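Local coordinates for nucleoid-associated protein HP_0035 (Helicobacter pylori, PDB 3F42), which probably binds DNA as a homodimer and alters its conformation, with possible roles in nucleoid organisation, gene regulation and DNA protection, at the interface of chains A and B and the interface of chains A and C. Numbering follows the deposited sequence. Chains: chain A/B/C, protein HP0035.

Contact 1: the interface of chains A and B. Residues chain A 48-52, 78; chain B 71, 74-75, 78.
The ring of B:Tyr78, on helix 63-92, is packed against chain A along its whole length. With CG anti to the backbone N (chi1 171°), the side chain leaves its helix alongside A:Tyr78, and the two tyrosines slide past each other in opposite directions. Its CB comes first, 3.9 Å from CE1 of A:Tyr78. Further out, the ring carbon CD1 of B:Tyr78 packs 3.5 Å from that same CE1. The other flank, CD2 and CE2, lies under the carbonyl O of A:Gly48, which stands 3.4 Å from CD2 of B:Tyr78, over one face of the ring and displaced toward its rim. At the tip, CZ and the phenol OH rest against CA of A:Gly48.

One turn away, the amide of B:Asn75 reads the backbone of A:Leu50 at the start of strand 50-55. The A:Leu50 N-H points at OD1 of B:Asn75 (2.8 Å, 165° at the hydrogen), arriving in the carbonyl plane on a lone pair. In return, ND2 of B:Asn75 donates to O of A:Leu50 (3.0 Å, 173° at the hydrogen), almost within its own amide plane. Two nearly straight bonds hold the amide flat and settle which end is O and which N, illustrating how a side-chain amide can pair with a backbone N-H and C=O across an interface. OD1 of B:Asn75 also bonds a water at 2.7 Å, which A:Tyr78 OH holds at 2.8 Å and the O of A:Gly48 holds as well.

One residue back along the helix, CD1 of B:Leu74 is crossed obliquely by CD2 of A:Leu50 at 3.6 Å; that methyl also meets CG of selenomethionine B:Met71, whose bent tip lies along the backbone of A:Val51 and A:Asp52. Repeated by the two-fold, this clasp docks each helix on the start of the other subunit's strand 50-55, very likely the dimer interface of this homodimeric protein.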
# COMPACT_ATOMS: atom_id res chain seq x y z
N GLY A 48 -8.59 3.37 -19.02
CA GLY A 48 -7.94 3.80 -20.28
C GLY A 48 -7.89 2.76 -21.37
O GLY A 48 -7.26 2.96 -22.42
N GLU A 49 -8.56 1.64 -21.16
CA GLU A 49 -8.73 0.62 -22.22
C GLU A 49 -9.77 1.06 -23.25
O GLU A 49 -10.84 1.62 -22.91
CB GLU A 49 -9.16 -0.71 -21.59
CG GLU A 49 -8.07 -1.19 -20.60
CD GLU A 49 -8.45 -2.34 -19.68
OE1 GLU A 49 -9.65 -2.60 -19.48
OE2 GLU A 49 -7.51 -2.93 -19.10
N LEU A 50 -9.43 0.86 -24.51
CA LEU A 50 -10.32 1.20 -25.61
C LEU A 50 -11.30 0.04 -25.74
O LEU A 50 -10.88 -1.10 -25.98
CB LEU A 50 -9.48 1.40 -26.87
CG LEU A 50 -10.27 1.79 -28.10
CD1 LEU A 50 -10.97 3.14 -27.90
CD2 LEU A 50 -9.26 1.86 -29.28
N VAL A 51 -12.59 0.34 -25.58
CA VAL A 51 -13.61 -0.73 -25.50
C VAL A 51 -14.58 -0.72 -26.67
O VAL A 51 -15.26 -1.75 -26.94
CB VAL A 51 -14.37 -0.69 -24.14
CG1 VAL A 51 -13.33 -0.94 -22.98
CG2 VAL A 51 -15.07 0.61 -23.92
N ASP A 52 -14.63 0.40 -27.40
CA ASP A 52 -15.39 0.44 -28.64
C ASP A 52 -14.79 1.44 -29.60
O ASP A 52 -14.18 2.44 -29.19
CB ASP A 52 -16.89 0.76 -28.44
CG ASP A 52 -17.78 0.17 -29.58
OD1 ASP A 52 -17.27 -0.55 -30.46
OD2 ASP A 52 -18.99 0.39 -29.59
N TYR A 78 -7.86 9.61 -24.50
CA TYR A 78 -6.69 9.32 -23.65
C TYR A 78 -6.43 10.49 -22.70
O TYR A 78 -6.16 10.27 -21.51
CB TYR A 78 -5.40 9.02 -24.45
CG TYR A 78 -5.37 7.62 -25.07
CD1 TYR A 78 -5.43 6.48 -24.27
CD2 TYR A 78 -5.29 7.45 -26.47
CE1 TYR A 78 -5.44 5.18 -24.84
CE2 TYR A 78 -5.28 6.19 -27.05
CZ TYR A 78 -5.35 5.06 -26.25
OH TYR A 78 -5.38 3.81 -26.78
N MSE B 71 -8.23 -1.49 -32.42
CA MSE B 71 -8.31 -1.65 -30.95
C MSE B 71 -7.18 -2.50 -30.34
O MSE B 71 -6.63 -2.12 -29.29
CB MSE B 71 -9.68 -2.18 -30.55
CG MSE B 71 -10.74 -1.14 -30.84
SE MSE B 71 -12.45 -1.80 -30.12
CE MSE B 71 -12.02 -2.34 -28.47
N LEU B 74 -3.86 -0.35 -30.38
CA LEU B 74 -4.00 0.78 -29.48
C LEU B 74 -3.94 0.29 -28.03
O LEU B 74 -3.25 0.87 -27.21
CB LEU B 74 -5.30 1.57 -29.75
CG LEU B 74 -5.20 2.37 -31.09
CD1 LEU B 74 -6.63 2.75 -31.50
CD2 LEU B 74 -4.34 3.62 -30.94
N ASN B 75 -4.68 -0.80 -27.72
CA ASN B 75 -4.66 -1.31 -26.34
C ASN B 75 -3.29 -1.85 -25.97
O ASN B 75 -2.84 -1.65 -24.84
CB ASN B 75 -5.76 -2.36 -26.13
CG ASN B 75 -7.10 -1.69 -25.93
OD1 ASN B 75 -7.15 -0.64 -25.26
ND2 ASN B 75 -8.16 -2.25 -26.50
N TYR B 78 -1.12 1.27 -25.24
CA TYR B 78 -1.52 1.96 -24.00
C TYR B 78 -1.11 1.09 -22.82
O TYR B 78 -0.62 1.59 -21.79
CB TYR B 78 -3.04 2.21 -24.03
CG TYR B 78 -3.51 2.70 -22.71
CD1 TYR B 78 -3.25 4.00 -22.33
CD2 TYR B 78 -4.14 1.85 -21.79
CE1 TYR B 78 -3.67 4.50 -21.06
CE2 TYR B 78 -4.54 2.33 -20.53
CZ TYR B 78 -4.29 3.65 -20.17
OH TYR B 78 -4.67 4.15 -18.95
O HOH W 1 -6.27 1.91 -24.98

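Contact 2: the interface of chains A and C. Residues chain A 3, 7, 10-11, 14-15; chain C 11-12, 15, 19, 86, 89-90, 93.
NE2 of A:Gln7 is the polar side-chain atom most closely engaged here, yet its count of hydrogen bonds to chain C is zero, as it is for the other polar atoms of this patch. What holds it is a ring. The amide nitrogen sits over one face of C:Phe19, offset toward the rim, with NE2 of A:Gln7 3.6 Å from CD1. The extended glutamine meets the phenylalanine tip to tip, amide and ring stacked with their planes 19° apart. Farther round the ring, CG of selenomethionine A:Met3 crosses obliquely, 3.7 Å from CE2 of C:Phe19.

At the centre, A:Leu11 projects from helix 5-27 with CG anti to the backbone N (chi1 -157°), and its two methyls divide the work. CD1 of A:Leu11 presses on CG of selenomethionine C:Met15 at 3.5 Å, a tight carbon contact, and also touches CB of C:Leu93, whose side chain is modelled only in part. CD2 of A:Leu11 meets CD1 of C:Leu11 tip to tip at 3.7 Å, with C:Leu12 just beyond.

On the other flank the helix backbone itself does the packing. A:Gly14 lays its CA over the face of C:Phe90, 3.8 Å from the ring centroid, while CB of C:Ala89 nestles against the O of A:Gln7 at 3.2 Å. The absence of side chains on A:Gly10 and A:Gly14 probably lets the two helices approach closely, the O of A:Gly10 lying against CA of C:Phe90.

Packing and ring faces alone can thus make an interface: the first turns of A helix 5-27 pack against helix 11-19 and the end of helix 63-92 of chain C. The patch joins chains within the deposited tetramer, though it may reflect crystal packing rather than the homodimer.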
# COMPACT_ATOMS: atom_id res chain seq x y z
N MSE A 3 3.63 7.88 14.41
CA MSE A 3 3.21 6.71 13.64
C MSE A 3 4.21 5.59 13.82
O MSE A 3 5.41 5.84 13.73
CB MSE A 3 3.10 7.06 12.17
CG MSE A 3 2.27 6.04 11.43
SE MSE A 3 2.37 6.16 9.50
CE MSE A 3 4.18 6.84 9.34
N GLN A 7 1.08 0.83 12.42
CA GLN A 7 0.13 1.80 11.90
C GLN A 7 0.37 2.04 10.42
O GLN A 7 -0.58 2.10 9.64
CB GLN A 7 0.17 3.11 12.67
CG GLN A 7 -0.29 2.93 14.09
CD GLN A 7 -0.05 4.11 14.95
OE1 GLN A 7 1.03 4.71 14.92
NE2 GLN A 7 -1.03 4.43 15.79
N GLY A 10 -1.03 -0.82 8.42
CA GLY A 10 -2.50 -0.70 8.42
C GLY A 10 -2.97 0.35 7.41
O GLY A 10 -3.95 0.14 6.66
N LEU A 11 -2.29 1.50 7.41
CA LEU A 11 -2.58 2.54 6.40
C LEU A 11 -2.36 2.05 4.98
O LEU A 11 -3.22 2.28 4.09
CB LEU A 11 -1.72 3.77 6.66
CG LEU A 11 -2.34 5.02 6.07
CD1 LEU A 11 -3.33 5.58 7.13
CD2 LEU A 11 -1.21 5.99 5.73
N GLY A 14 -5.17 -0.32 4.02
CA GLY A 14 -6.40 0.46 3.83
C GLY A 14 -6.37 1.21 2.49
O GLY A 14 -7.37 1.24 1.74
N MSE A 15 -5.22 1.81 2.20
CA MSE A 15 -5.06 2.53 0.93
C MSE A 15 -5.16 1.58 -0.27
O MSE A 15 -5.80 1.92 -1.28
CB MSE A 15 -3.77 3.31 0.92
CG MSE A 15 -3.90 4.53 1.75
SE MSE A 15 -2.19 5.41 1.75
CE MSE A 15 -2.36 6.32 0.11
N LEU C 11 -0.92 13.47 3.32
CA LEU C 11 -1.72 12.33 3.78
C LEU C 11 -1.13 11.72 5.05
O LEU C 11 -1.77 11.71 6.10
CB LEU C 11 -1.82 11.26 2.67
CG LEU C 11 -2.68 9.98 2.74
CD1 LEU C 11 -2.16 8.99 3.78
CD2 LEU C 11 -4.16 10.28 2.95
N LEU C 12 0.11 11.22 4.94
CA LEU C 12 0.83 10.60 6.05
C LEU C 12 1.00 11.56 7.24
O LEU C 12 0.78 11.17 8.38
CB LEU C 12 2.20 10.04 5.59
CG LEU C 12 2.40 9.46 4.18
CD1 LEU C 12 3.89 9.41 3.85
CD2 LEU C 12 1.74 8.10 3.96
N MSE C 15 -2.38 12.14 8.89
CA MSE C 15 -2.65 10.92 9.66
C MSE C 15 -1.83 10.89 10.96
O MSE C 15 -2.33 10.49 12.02
CB MSE C 15 -2.33 9.68 8.82
CG MSE C 15 -3.33 8.55 8.97
SE MSE C 15 -5.09 8.99 8.24
CE MSE C 15 -4.54 9.78 6.55
N PHE C 19 -3.21 10.51 14.69
CA PHE C 19 -2.73 9.45 15.59
C PHE C 19 -2.41 10.00 16.98
O PHE C 19 -2.55 9.30 17.98
CB PHE C 19 -1.51 8.73 15.00
CG PHE C 19 -1.85 7.75 13.89
CD1 PHE C 19 -2.95 6.90 14.00
CD2 PHE C 19 -1.06 7.67 12.76
CE1 PHE C 19 -3.26 5.99 12.98
CE2 PHE C 19 -1.35 6.77 11.73
CZ PHE C 19 -2.46 5.93 11.85
N LYS C 86 -3.33 -1.19 14.23
CA LYS C 86 -3.41 -1.49 12.80
C LYS C 86 -4.83 -1.19 12.28
O LYS C 86 -4.99 -0.63 11.20
CB LYS C 86 -3.09 -2.96 12.54
CG LYS C 86 -1.61 -3.35 12.74
CD LYS C 86 -1.45 -4.86 12.86
CE LYS C 86 0.04 -5.23 12.89
NZ LYS C 86 0.27 -6.71 12.76
N ALA C 89 -5.65 2.49 12.00
CA ALA C 89 -4.90 2.99 10.84
C ALA C 89 -5.55 2.57 9.51
O ALA C 89 -5.58 3.36 8.54
CB ALA C 89 -3.45 2.52 10.90
N PHE C 90 -6.04 1.34 9.45
CA PHE C 90 -6.68 0.80 8.23
C PHE C 90 -7.92 1.63 7.88
O PHE C 90 -8.18 1.93 6.71
CB PHE C 90 -7.05 -0.67 8.43
CG PHE C 90 -7.75 -1.30 7.24
CD1 PHE C 90 -7.05 -2.12 6.36
CD2 PHE C 90 -9.11 -1.07 7.00
CE1 PHE C 90 -7.68 -2.70 5.26
CE2 PHE C 90 -9.75 -1.64 5.90
CZ PHE C 90 -9.04 -2.46 5.04
N LEU C 93 -7.61 5.86 6.74
CA LEU C 93 -7.44 6.05 5.29
C LEU C 93 -7.32 4.75 4.50
O LEU C 93 -7.21 4.77 3.27
CB LEU C 93 -6.25 6.97 4.99

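The centres of the C-alpha atoms of contacts 1 and 2 lie about 35 Å apart, in well-separated regions of the elongated chain A. The long C-terminal helix serves both: its middle takes part in contact 1, whereas its last turns, from chain C, receive helix 5-27 of chain A in contact 2. No residue of chain A is common to the two, so both partners can be held at once. Contact 1, part polar and part apolar, and two-fold symmetric, fits the homodimer this protein forms. Contact 2, apolar and not an exact two-fold, could link dimers into the four-chain assembly; the structure alone does not show whether it does so in solution.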